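Local coordinates for protein ABC-type phosphate transport system, periplasmic component (PDB 4ECF) that probably binds phosphate outside the cytoplasmic membrane and passes it to an ABC transporter for import into the cell, at residues G27-T32 with I224-S229; T43-I48 with G56-F61; N196-D201 with G241-D246. All coordinates share one frame; numbering follows the deposited sequence.

Contact 1 of 3, residues G27-T32 with I224-S229; sequences GEHLGT and ITYVQS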
ATOM      1  N   GLY A  27      -9.211  -0.429  23.448  1.00 15.85           N
ATOM      2  CA  GLY A  27      -9.863  -1.406  24.333  1.00 15.55           C
ATOM      3  C   GLY A  27      -8.968  -1.819  25.482  1.00 15.73           C
ATOM      4  O   GLY A  27      -9.439  -2.355  26.474  1.00 16.93           O
ATOM      5  N   GLU A  28      -7.665  -1.604  25.339  1.00 17.15           N
ATOM      6  CA  GLU A  28      -6.682  -1.908  26.407  1.00 16.89           C
ATOM      7  C   GLU A  28      -6.292  -0.693  27.277  1.00 17.96           C
ATOM      8  O   GLU A  28      -5.627  -0.857  28.297  1.00 19.45           O
ATOM      9  CB  GLU A  28      -5.420  -2.512  25.746  1.00 17.99           C
ATOM     10  CG  GLU A  28      -5.686  -3.906  25.176  1.00 19.91           C
ATOM     11  CD  GLU A  28      -4.575  -4.462  24.285  1.00 22.49           C
ATOM     12  OE1 GLU A  28      -3.501  -3.865  24.262  1.00 24.17           O
ATOM     13  OE2 GLU A  28      -4.771  -5.520  23.646  1.00 23.16           O
ATOM     14  N   HIS A  29      -6.666   0.515  26.847  1.00 16.41           N
ATOM     15  CA  HIS A  29      -6.287   1.770  27.551  1.00 16.76           C
ATOM     16  C   HIS A  29      -7.514   2.617  27.721  1.00 17.26           C
ATOM     17  O   HIS A  29      -7.996   3.260  26.777  1.00 18.10           O
ATOM     18  CB  HIS A  29      -5.219   2.490  26.740  1.00 15.96           C
ATOM     19  CG  HIS A  29      -3.958   1.688  26.581  1.00 17.30           C
ATOM     20  ND1 HIS A  29      -3.803   0.760  25.615  1.00 20.23           N
ATOM     21  CD2 HIS A  29      -2.756   1.708  27.324  1.00 21.38           C
ATOM     22  CE1 HIS A  29      -2.571   0.199  25.732  1.00 22.90           C
ATOM     23  NE2 HIS A  29      -1.937   0.775  26.777  1.00 22.53           N
ATOM     24  N   LEU A  30      -8.092   2.566  28.897  1.00 18.28           N
ATOM     25  CA  LEU A  30      -9.340   3.272  29.182  1.00 19.33           C
ATOM     26  C   LEU A  30      -9.212   4.785  28.948  1.00 19.13           C
ATOM     27  O   LEU A  30      -8.203   5.368  29.237  1.00 20.51           O
ATOM     28  CB  LEU A  30      -9.760   3.005  30.623  1.00 20.35           C
ATOM     29  CG  LEU A  30     -11.186   3.406  31.054  1.00 20.61           C
ATOM     30  CD1 LEU A  30     -12.239   2.579  30.311  1.00 18.79           C
ATOM     31  CD2 LEU A  30     -11.306   3.233  32.568  1.00 20.64           C
ATOM     32  N   GLY A  31     -10.232   5.368  28.326  1.00 20.89           N
ATOM     33  CA  GLY A  31     -10.314   6.820  28.171  1.00 20.86           C
ATOM     34  C   GLY A  31      -9.546   7.324  26.957  1.00 21.62           C
ATOM     35  O   GLY A  31      -9.137   8.480  26.916  1.00 21.69           O
ATOM     36  N   THR A  32      -9.274   6.430  26.011  1.00 18.11           N
ATOM     37  CA  THR A  32      -8.558   6.795  24.805  1.00 15.83           C
ATOM     38  C   THR A  32      -9.417   6.591  23.551  1.00 16.64           C
ATOM     39  O   THR A  32     -10.213   5.700  23.479  1.00 18.88           O
ATOM     40  CB  THR A  32      -7.203   6.080  24.662  1.00 16.31           C
ATOM     41  OG1 THR A  32      -7.392   4.671  24.481  1.00 17.10           O
ATOM     42  CG2 THR A  32      -6.277   6.403  25.834  1.00 18.01           C
ATOM     43  N   ILE A 224       2.063   5.064  18.641  1.00 15.13           N
ATOM     44  CA  ILE A 224       3.153   4.658  17.738  1.00 14.99           C
ATOM     45  C   ILE A 224       4.078   3.635  18.412  1.00 17.13           C
ATOM     46  O   ILE A 224       4.414   2.575  17.798  1.00 17.56           O
ATOM     47  CB  ILE A 224       3.898   5.890  17.161  1.00 15.39           C
ATOM     48  CG1 ILE A 224       2.972   6.699  16.256  1.00 16.49           C
ATOM     49  CG2 ILE A 224       5.130   5.438  16.369  1.00 17.03           C
ATOM     50  CD1 ILE A 224       3.583   8.035  15.909  1.00 17.09           C
ATOM     51  N   THR A 225       4.482   3.900  19.653  1.00 17.67           N
ATOM     52  CA  THR A 225       5.277   2.945  20.424  1.00 20.34           C
ATOM     53  C   THR A 225       4.592   1.548  20.466  1.00 20.05           C
ATOM     54  O   THR A 225       5.216   0.518  20.214  1.00 18.83           O
ATOM     55  CB  THR A 225       5.502   3.481  21.810  1.00 21.72           C
ATOM     56  OG1 THR A 225       6.279   4.684  21.703  1.00 20.72           O
ATOM     57  CG2 THR A 225       6.208   2.452  22.705  1.00 20.62           C
ATOM     58  N   TYR A 226       3.280   1.551  20.702  1.00 17.68           N
ATOM     59  CA  TYR A 226       2.493   0.316  20.724  1.00 18.30           C
ATOM     60  C   TYR A 226       2.517  -0.430  19.399  1.00 17.37           C
ATOM     61  O   TYR A 226       2.805  -1.620  19.366  1.00 18.68           O
ATOM     62  CB  TYR A 226       1.059   0.644  21.165  1.00 17.91           C
ATOM     63  CG  TYR A 226       0.124  -0.518  21.297  1.00 18.42           C
ATOM     64  CD1 TYR A 226       0.015  -1.226  22.489  1.00 20.64           C
ATOM     65  CD2 TYR A 226      -0.752  -0.827  20.285  1.00 19.13           C
ATOM     66  CE1 TYR A 226      -0.892  -2.254  22.618  1.00 21.35           C
ATOM     67  CE2 TYR A 226      -1.679  -1.861  20.432  1.00 20.25           C
ATOM     68  CZ  TYR A 226      -1.741  -2.549  21.584  1.00 22.58           C
ATOM     69  OH  TYR A 226      -2.653  -3.587  21.736  1.00 27.58           O
ATOM     70  N   VAL A 227       2.295   0.282  18.280  1.00 17.20           N
ATOM     71  CA  VAL A 227       2.308  -0.329  16.976  1.00 16.91           C
ATOM     72  C   VAL A 227       3.703  -0.923  16.656  1.00 18.42           C
ATOM     73  O   VAL A 227       3.788  -1.984  16.097  1.00 18.22           O
ATOM     74  CB  VAL A 227       1.898   0.671  15.869  1.00 16.11           C
ATOM     75  CG1 VAL A 227       2.072   0.062  14.494  1.00 18.82           C
ATOM     76  CG2 VAL A 227       0.468   1.159  16.077  1.00 17.73           C
ATOM     77  N   GLN A 228       4.763  -0.277  17.113  1.00 15.96           N
ATOM     78  CA  GLN A 228       6.143  -0.762  16.845  1.00 17.22           C
ATOM     79  C   GLN A 228       6.606  -1.839  17.862  1.00 18.61           C
ATOM     80  O   GLN A 228       7.706  -2.399  17.732  1.00 20.55           O
ATOM     81  CB  GLN A 228       7.111   0.431  16.920  1.00 16.41           C
ATOM     82  CG  GLN A 228       6.983   1.377  15.771  1.00 15.92           C
ATOM     83  CD  GLN A 228       7.915   2.566  15.843  1.00 17.49           C
ATOM     84  OE1 GLN A 228       8.121   3.159  16.894  1.00 19.38           O
ATOM     85  NE2 GLN A 228       8.504   2.902  14.689  1.00 16.45           N
ATOM     86  N   SER A 229       5.812  -2.140  18.881  1.00 17.91           N
ATOM     87  CA  SER A 229       6.279  -2.976  19.980  1.00 19.22           C
ATOM     88  C   SER A 229       6.310  -4.430  19.515  1.00 21.97           C
ATOM     89  O   SER A 229       5.463  -4.820  18.690  1.00 23.16           O
ATOM     90  CB  SER A 229       5.381  -2.812  21.221  1.00 20.10           C
ATOM     91  OG  SER A 229       4.093  -3.359  20.974  1.00 22.51           O
TER
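Glu28 and His29, where helix 15-28 gives way to a turn, meet Tyr226 of helix 218-228 in a small surface contact, one hydrogen bond and one aromatic pair joining two helices far apart in sequence. With CG anti to the backbone N (chi1 -178°), the Tyr226 ring reaches out from its helix toward both partners. The extended Glu28 side chain crosses the phenol at about a right angle, and Tyr226 OH donates to Glu28 OE1 at 2.7 Å, approaching 44° above the carboxylate plane. The imidazole turns an edge toward the phenol face in an offset edge-to-face pair, His29 CE1 lying 4.3 Å from Tyr226 CE1. Tyr25 completes the aromatic cluster: its ring stacks on His29 and meets Tyr226 edge-to-face, while its carbonyl O binds His29 ND1. Behind His29 a type II turn is closed by Thr32 OG1, which donates to His29 O at 2.8 Å. On the other helix, Ser229 uses both N and OG to grip Tyr226 O. Chemically, a neutral hydroxyl donor satisfies one oxygen of a carboxylate at the protein surface, and the nearby negative charge would probably make the phenol harder to ionise.

Contact 2 of 3, residues T43-I48 with G56-F61; sequences TGLSQI and GNSDLF. With EDO (1,2-ethanediol), chain E.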
ATOM      1  N   THR A  43      -2.687  12.682   0.738  1.00 18.79           N
ATOM      2  CA  THR A  43      -3.482  13.386   1.730  1.00 19.62           C
ATOM      3  C   THR A  43      -2.854  13.228   3.141  1.00 19.17           C
ATOM      4  O   THR A  43      -2.773  14.194   3.908  1.00 19.33           O
ATOM      5  CB  THR A  43      -4.926  12.858   1.711  1.00 22.28           C
ATOM      6  OG1 THR A  43      -5.553  13.217   0.467  1.00 25.75           O
ATOM      7  CG2 THR A  43      -5.732  13.437   2.817  1.00 25.60           C
ATOM      8  N   GLY A  44      -2.374  12.039   3.475  1.00 17.08           N
ATOM      9  CA  GLY A  44      -1.703  11.823   4.729  1.00 17.12           C
ATOM     10  C   GLY A  44      -0.528  12.765   4.920  1.00 17.65           C
ATOM     11  O   GLY A  44      -0.405  13.417   5.948  1.00 18.26           O
ATOM     12  N   LEU A  45       0.349  12.815   3.921  1.00 17.00           N
ATOM     13  CA  LEU A  45       1.510  13.671   3.971  1.00 16.82           C
ATOM     14  C   LEU A  45       1.141  15.152   3.981  1.00 16.66           C
ATOM     15  O   LEU A  45       1.694  15.935   4.760  1.00 17.20           O
ATOM     16  CB  LEU A  45       2.490  13.333   2.845  1.00 18.18           C
ATOM     17  CG  LEU A  45       3.132  11.944   2.918  1.00 17.94           C
ATOM     18  CD1 LEU A  45       3.916  11.662   1.649  1.00 20.50           C
ATOM     19  CD2 LEU A  45       3.996  11.795   4.175  1.00 18.49           C
ATOM     20  N   SER A  46       0.207  15.553   3.125  1.00 16.37           N
ATOM     21  CA  SER A  46      -0.198  16.961   3.125  1.00 18.31           C
ATOM     22  C   SER A  46      -0.833  17.399   4.444  1.00 17.13           C
ATOM     23  O   SER A  46      -0.541  18.507   4.944  1.00 18.47           O
ATOM     24  CB  SER A  46      -1.171  17.222   1.968  1.00 19.54           C
ATOM     25  OG  SER A  46      -0.496  17.059   0.726  1.00 21.26           O
ATOM     26  N   GLN A  47      -1.652  16.535   5.047  1.00 17.42           N
ATOM     27  CA  GLN A  47      -2.358  16.914   6.283  1.00 16.24           C
ATOM     28  C   GLN A  47      -1.405  16.943   7.488  1.00 16.35           C
ATOM     29  O   GLN A  47      -1.501  17.837   8.318  1.00 16.69           O
ATOM     30  CB  GLN A  47      -3.528  15.988   6.568  1.00 17.45           C
ATOM     31  CG  GLN A  47      -4.662  16.160   5.554  1.00 17.72           C
ATOM     32  CD  GLN A  47      -5.286  17.525   5.657  1.00 26.26           C
ATOM     33  OE1 GLN A  47      -5.937  17.824   6.651  1.00 31.83           O
ATOM     34  NE2 GLN A  47      -5.101  18.349   4.622  1.00 35.09           N
ATOM     35  N   ILE A  48      -0.455  16.026   7.524  1.00 15.54           N
ATOM     36  CA  ILE A  48       0.494  16.053   8.637  1.00 15.84           C
ATOM     37  C   ILE A  48       1.411  17.276   8.516  1.00 16.48           C
ATOM     38  O   ILE A  48       1.707  17.950   9.529  1.00 17.79           O
ATOM     39  CB  ILE A  48       1.231  14.710   8.850  1.00 15.42           C
ATOM     40  CG1 ILE A  48       1.981  14.708  10.210  1.00 15.80           C
ATOM     41  CG2 ILE A  48       2.231  14.407   7.743  1.00 15.67           C
ATOM     42  CD1 ILE A  48       1.049  14.840  11.417  1.00 16.07           C
ATOM     43  N   GLY A  56       0.176  11.186   9.978  1.00 15.99           N
ATOM     44  CA  GLY A  56       0.003  11.003   8.547  1.00 14.01           C
ATOM     45  C   GLY A  56       0.444   9.613   8.172  1.00 15.20           C
ATOM     46  O   GLY A  56       1.604   9.221   8.384  1.00 17.25           O
ATOM     47  N   ASN A  57      -0.480   8.820   7.673  1.00 15.69           N
ATOM     48  CA  ASN A  57      -0.224   7.437   7.272  1.00 16.17           C
ATOM     49  C   ASN A  57       0.254   7.437   5.833  1.00 16.22           C
ATOM     50  O   ASN A  57      -0.475   7.932   4.957  1.00 16.98           O
ATOM     51  CB  ASN A  57      -1.533   6.649   7.375  1.00 17.35           C
ATOM     52  CG  ASN A  57      -2.093   6.534   8.795  1.00 18.34           C
ATOM     53  OD1 ASN A  57      -1.400   6.766   9.809  1.00 18.93           O
ATOM     54  ND2 ASN A  57      -3.361   6.180   8.874  1.00 17.55           N
ATOM     55  N   SER A  58       1.426   6.862   5.575  1.00 15.53           N
ATOM     56  CA  SER A  58       2.044   6.961   4.261  1.00 15.95           C
ATOM     57  C   SER A  58       2.739   5.650   3.852  1.00 15.71           C
ATOM     58  O   SER A  58       3.441   5.032   4.665  1.00 17.99           O
ATOM     59  CB  SER A  58       3.066   8.073   4.267  1.00 17.51           C
ATOM     60  OG  SER A  58       3.778   8.212   3.035  1.00 17.69           O
ATOM     61  N   ASP A  59       2.605   5.294   2.583  1.00 16.18           N
ATOM     62  CA  ASP A  59       3.403   4.211   1.970  1.00 15.25           C
ATOM     63  C   ASP A  59       4.720   4.672   1.409  1.00 15.69           C
ATOM     64  O   ASP A  59       5.499   3.845   0.906  1.00 17.26           O
ATOM     65  CB  ASP A  59       2.634   3.527   0.795  1.00 15.59           C
ATOM     66  CG  ASP A  59       1.199   3.274   1.105  1.00 15.78           C
ATOM     67  OD1 ASP A  59       0.881   2.790   2.195  1.00 17.17           O
ATOM     68  OD2 ASP A  59       0.363   3.499   0.190  1.00 16.38           O
ATOM     69  N   LEU A  60       4.974   5.970   1.448  1.00 17.48           N
ATOM     70  CA  LEU A  60       6.158   6.571   0.842  1.00 16.21           C
ATOM     71  C   LEU A  60       6.979   7.348   1.884  1.00 17.63           C
ATOM     72  O   LEU A  60       6.444   7.862   2.891  1.00 17.66           O
ATOM     73  CB  LEU A  60       5.774   7.529  -0.296  1.00 16.79           C
ATOM     74  CG  LEU A  60       4.904   6.940  -1.403  1.00 16.56           C
ATOM     75  CD1 LEU A  60       4.539   8.031  -2.429  1.00 18.07           C
ATOM     76  CD2 LEU A  60       5.574   5.711  -2.076  1.00 17.18           C
ATOM     77  N   PHE A  61       8.266   7.502   1.633  1.00 19.02           N
ATOM     78  CA  PHE A  61       9.047   8.507   2.377  1.00 18.73           C
ATOM     79  C   PHE A  61       8.512   9.905   2.056  1.00 18.27           C
ATOM     80  O   PHE A  61       8.119  10.165   0.891  1.00 18.36           O
ATOM     81  CB  PHE A  61      10.541   8.376   2.065  1.00 21.43           C
ATOM     82  CG  PHE A  61      11.174   7.163   2.690  1.00 22.04           C
ATOM     83  CD1 PHE A  61      11.084   5.916   2.082  1.00 21.43           C
ATOM     84  CD2 PHE A  61      11.860   7.257   3.875  1.00 21.99           C
ATOM     85  CE1 PHE A  61      11.674   4.799   2.646  1.00 24.63           C
ATOM     86  CE2 PHE A  61      12.448   6.138   4.456  1.00 25.61           C
ATOM     87  CZ  PHE A  61      12.365   4.911   3.820  1.00 23.84           C
TER
HETATM   88  C1  EDO E 303      -9.287  16.352   8.587  1.00 35.47           C
HETATM   89  O1  EDO E 303     -10.499  15.593   8.548  1.00 50.69           O
HETATM   90  C2  EDO E 303      -8.101  15.422   8.464  1.00 34.93           C
HETATM   91  O2  EDO E 303      -7.115  15.866   7.513  1.00 37.83           O
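Leu45 holds CG anti to its carbonyl carbon (chi1 -65°), while Ser58 holds OG anti to the backbone N (chi1 177°), and these torsions bring the leucine fork over the serine hydroxymethyl group. CD1 of Leu45 lies 3.7 Å from Ser58 OG, and Leu45 CD2 rests 3.8 Å from Ser58 CB. The hydroxyl is spoken for beneath this apolar lid, since Ser58 OG donates to Leu60 O at 2.7 Å on an in-plane lone pair and ties the chain as it leaves the strand. Reduced to an alanine, Leu45 would lose both methyls, which is likely to leave Ser58 without its apolar cover and open a gap beside Tyr211, which the leucine also touches. Further along, Gly44 and Gly56 let the backbones come very close, with CA of Gly44 just 4.3 Å from CA of Gly56. Gly56 CA also makes a CA-H...O contact with Gly44 O. Neither glycine has room for a CB, because one on Gly44 would strike Asn57 O and one on Gly56 would strike Gly44 O and Ile48 CG2. Ile48 closes the contact, its CB 3.8 Å from Gly56 N. The short helix and strand segments run roughly antiparallel (150° between their directions), their axes approaching to 6.4 Å, a closeness the two glycines allow. Such packing belongs to a beta-alpha-beta crossover: helix 41-50 links strand 32-39 to strand 55-58, with strand 4-10 between them in the sheet, as in type II periplasmic binding proteins, and the strand leads to Asp59 beside a bound phosphate ion.

Contact 3 of 3, residues N196-D201 with G241-D246; sequences NVTTND and GYLSPD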
ATOM      1  N   ASN A 196       8.319 -14.100  -0.640  1.00 20.11           N
ATOM      2  CA  ASN A 196       8.944 -13.482  -1.799  1.00 18.07           C
ATOM      3  C   ASN A 196       9.218 -11.974  -1.590  1.00 17.03           C
ATOM      4  O   ASN A 196      10.109 -11.418  -2.203  1.00 19.16           O
ATOM      5  CB  ASN A 196       8.098 -13.731  -3.040  1.00 16.48           C
ATOM      6  CG  ASN A 196       8.221 -15.174  -3.573  1.00 19.79           C
ATOM      7  OD1 ASN A 196       9.191 -15.882  -3.281  1.00 23.27           O
ATOM      8  ND2 ASN A 196       7.250 -15.588  -4.371  1.00 17.47           N
ATOM      9  N   VAL A 197       8.413 -11.288  -0.772  1.00 16.79           N
ATOM     10  CA  VAL A 197       8.705  -9.875  -0.464  1.00 14.90           C
ATOM     11  C   VAL A 197       9.975  -9.817   0.407  1.00 17.09           C
ATOM     12  O   VAL A 197      10.862  -8.987   0.166  1.00 18.48           O
ATOM     13  CB  VAL A 197       7.514  -9.223   0.281  1.00 15.91           C
ATOM     14  CG1 VAL A 197       7.928  -7.853   0.830  1.00 17.76           C
ATOM     15  CG2 VAL A 197       6.292  -9.066  -0.624  1.00 16.49           C
ATOM     16  N   THR A 198      10.094 -10.737   1.369  1.00 19.05           N
ATOM     17  CA  THR A 198      11.247 -10.667   2.274  1.00 18.47           C
ATOM     18  C   THR A 198      12.576 -10.748   1.546  1.00 19.99           C
ATOM     19  O   THR A 198      13.561 -10.171   1.986  1.00 21.58           O
ATOM     20  CB  THR A 198      11.206 -11.725   3.391  1.00 18.36           C
ATOM     21  OG1 THR A 198      11.429 -13.030   2.846  1.00 22.10           O
ATOM     22  CG2 THR A 198       9.920 -11.659   4.211  1.00 21.09           C
ATOM     23  N   THR A 199      12.633 -11.497   0.450  1.00 19.36           N
ATOM     24  CA  THR A 199      13.858 -11.654  -0.315  1.00 20.08           C
ATOM     25  C   THR A 199      14.014 -10.667  -1.490  1.00 22.36           C
ATOM     26  O   THR A 199      15.025 -10.709  -2.240  1.00 20.40           O
ATOM     27  CB  THR A 199      13.898 -13.069  -0.917  1.00 21.37           C
ATOM     28  OG1 THR A 199      12.784 -13.205  -1.821  1.00 19.60           O
ATOM     29  CG2 THR A 199      13.823 -14.150   0.180  1.00 24.91           C
ATOM     30  N   ASN A 200      12.976  -9.863  -1.720  1.00 20.25           N
ATOM     31  CA  ASN A 200      12.849  -9.014  -2.904  1.00 20.48           C
ATOM     32  C   ASN A 200      12.709  -9.805  -4.220  1.00 20.87           C
ATOM     33  O   ASN A 200      12.811  -9.216  -5.275  1.00 20.82           O
ATOM     34  CB  ASN A 200      13.999  -7.965  -3.003  1.00 21.92           C
ATOM     35  CG  ASN A 200      13.648  -6.777  -3.890  1.00 22.70           C
ATOM     36  OD1 ASN A 200      12.603  -6.152  -3.693  1.00 20.99           O
ATOM     37  ND2 ASN A 200      14.519  -6.446  -4.863  1.00 22.58           N
ATOM     38  N   ASP A 201      12.405 -11.098  -4.158  1.00 20.86           N
ATOM     39  CA  ASP A 201      12.022 -11.822  -5.376  1.00 21.43           C
ATOM     40  C   ASP A 201      10.703 -11.290  -5.946  1.00 20.41           C
ATOM     41  O   ASP A 201      10.508 -11.276  -7.165  1.00 20.70           O
ATOM     42  CB  ASP A 201      11.917 -13.321  -5.109  1.00 21.34           C
ATOM     43  CG  ASP A 201      13.301 -14.023  -5.049  1.00 24.91           C
ATOM     44  OD1 ASP A 201      14.312 -13.470  -5.528  1.00 28.96           O
ATOM     45  OD2 ASP A 201      13.364 -15.139  -4.525  1.00 26.75           O
ATOM     46  N   GLY A 241      -1.643  -9.299   6.980  1.00 30.89           N
ATOM     47  CA  GLY A 241      -1.040  -9.422   5.677  1.00 32.28           C
ATOM     48  C   GLY A 241       0.232  -8.644   5.445  1.00 31.76           C
ATOM     49  O   GLY A 241       0.843  -8.797   4.400  1.00 36.43           O
ATOM     50  N   TYR A 242       0.661  -7.854   6.433  1.00 21.69           N
ATOM     51  CA  TYR A 242       1.867  -7.076   6.319  1.00 20.77           C
ATOM     52  C   TYR A 242       3.055  -7.888   6.808  1.00 20.87           C
ATOM     53  O   TYR A 242       2.885  -8.947   7.445  1.00 21.82           O
ATOM     54  CB  TYR A 242       1.764  -5.823   7.216  1.00 18.47           C
ATOM     55  CG  TYR A 242       0.591  -4.928   6.936  1.00 18.18           C
ATOM     56  CD1 TYR A 242      -0.649  -5.163   7.526  1.00 19.20           C
ATOM     57  CD2 TYR A 242       0.717  -3.830   6.104  1.00 17.16           C
ATOM     58  CE1 TYR A 242      -1.732  -4.350   7.288  1.00 20.47           C
ATOM     59  CE2 TYR A 242      -0.355  -3.003   5.872  1.00 17.44           C
ATOM     60  CZ  TYR A 242      -1.577  -3.238   6.471  1.00 18.76           C
ATOM     61  OH  TYR A 242      -2.660  -2.437   6.267  1.00 20.29           O
ATOM     62  N   LEU A 243       4.244  -7.374   6.543  1.00 19.56           N
ATOM     63  CA  LEU A 243       5.482  -7.910   7.094  1.00 19.38           C
ATOM     64  C   LEU A 243       5.971  -6.977   8.184  1.00 19.38           C
ATOM     65  O   LEU A 243       5.946  -5.750   8.053  1.00 18.90           O
ATOM     66  CB  LEU A 243       6.551  -8.068   5.998  1.00 19.80           C
ATOM     67  CG  LEU A 243       6.310  -9.149   4.965  1.00 24.54           C
ATOM     68  CD1 LEU A 243       5.288  -8.740   3.924  1.00 23.94           C
ATOM     69  CD2 LEU A 243       7.578  -9.501   4.246  1.00 26.34           C
ATOM     70  N   SER A 244       6.374  -7.550   9.332  1.00 19.21           N
ATOM     71  CA  SER A 244       7.136  -6.795  10.304  0.60 20.62           C
ATOM     72  C   SER A 244       8.495  -6.504   9.669  1.00 19.64           C
ATOM     73  O   SER A 244       9.066  -7.377   9.030  1.00 19.26           O
ATOM     74  CB  SER A 244       7.331  -7.590  11.597  0.60 21.97           C
ATOM     75  OG  SER A 244       8.224  -6.870  12.421  0.60 23.72           O
ATOM     76  N   PRO A 245       9.047  -5.295   9.857  1.00 20.47           N
ATOM     77  CA  PRO A 245      10.337  -5.018   9.205  1.00 20.95           C
ATOM     78  C   PRO A 245      11.487  -5.980   9.536  1.00 21.12           C
ATOM     79  O   PRO A 245      12.319  -6.231   8.674  1.00 21.98           O
ATOM     80  CB  PRO A 245      10.622  -3.560   9.646  1.00 22.20           C
ATOM     81  CG  PRO A 245       9.255  -2.986   9.818  1.00 21.91           C
ATOM     82  CD  PRO A 245       8.549  -4.082  10.548  1.00 21.99           C
ATOM     83  N   ASP A 246      11.498  -6.568  10.732  1.00 22.44           N
ATOM     84  CA  ASP A 246      12.502  -7.571  11.097  1.00 24.23           C
ATOM     85  C   ASP A 246      12.432  -8.876  10.288  1.00 24.38           C
ATOM     86  O   ASP A 246      13.344  -9.671  10.376  1.00 26.12           O
ATOM     87  CB  ASP A 246      12.314  -7.975  12.559  1.00 30.04           C
ATOM     88  CG  ASP A 246      11.013  -8.735  12.766  1.00 33.50           C
ATOM     89  OD1 ASP A 246       9.965  -8.067  12.843  1.00 47.69           O
ATOM     90  OD2 ASP A 246      11.024  -9.988  12.829  1.00 50.60           O
TER
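Leu243 alone carries this contact for its segment, meeting Val197 and Thr198 with its two methyls and no hydrogen bond across. Its torsions are unusual too: with CG anti to the carbonyl carbon (chi1 -70°), chi2 stands at 77°, a pairing leucine seldom adopts. The fork points at helix 194-198, at Val197 and Thr198. Val197 CG1, anti to its own backbone N, approaches Leu243 CD2 at 3.8 Å, and Leu243 CD1 lies 4.2 Å from Val197 CG1, so one valine branch faces both prongs. Thr198 brings its CG2 across the leucine at about a right angle, but the modelled approach to CD2 is too short for two carbons; together with the rare rotamer, this leaves the placing of the leucine methyls doubtful. The polar branch of Thr198 is turned back into the helix, where OG1 bonds to Val195 O.

The backbone turns on both sides of the contact. Past Val197 and Thr198, Asn200 takes a positive phi and its N bonds to Val197 O at 3.0 Å, while Thr199 OG1 accepts from Asp201 N at 3.2 Å in an ST turn. Ahead of Leu243, Gly241 ends helix 230-239 in a Schellman motif. Val197 and Leu243 both touch Val80 of strand 73-87, and the Leu243 backbone is hydrogen-bonded to it. A helix end and a loop thus pack on a strand that pairs with 205-213, 169-174 and 183-187, consistent with one running between the lobes of a type II periplasmic binding fold.

The three contacts are spread through one fold, with centres 21 to 25 Å apart and nearest atoms about 7 to 8 Å apart, so none touches another. Along the chain contact 2 is nested inside the long loop closed by contact 1, contacts 1 and 3 alternate, and contact 2 closes before contact 3 opens. Strand 73-87 is common ground: Val227 beside contact 1, Ile48 of contact 2 and Leu243 of contact 3 all pack on it. Contact 1 joins helices at the surface, whereas contacts 2 and 3 are buried. Contact 2 is a local crossover, while contacts 1 and 3 bring late chain, 224-229 and 241-246, back to earlier elements around the mixed sheet.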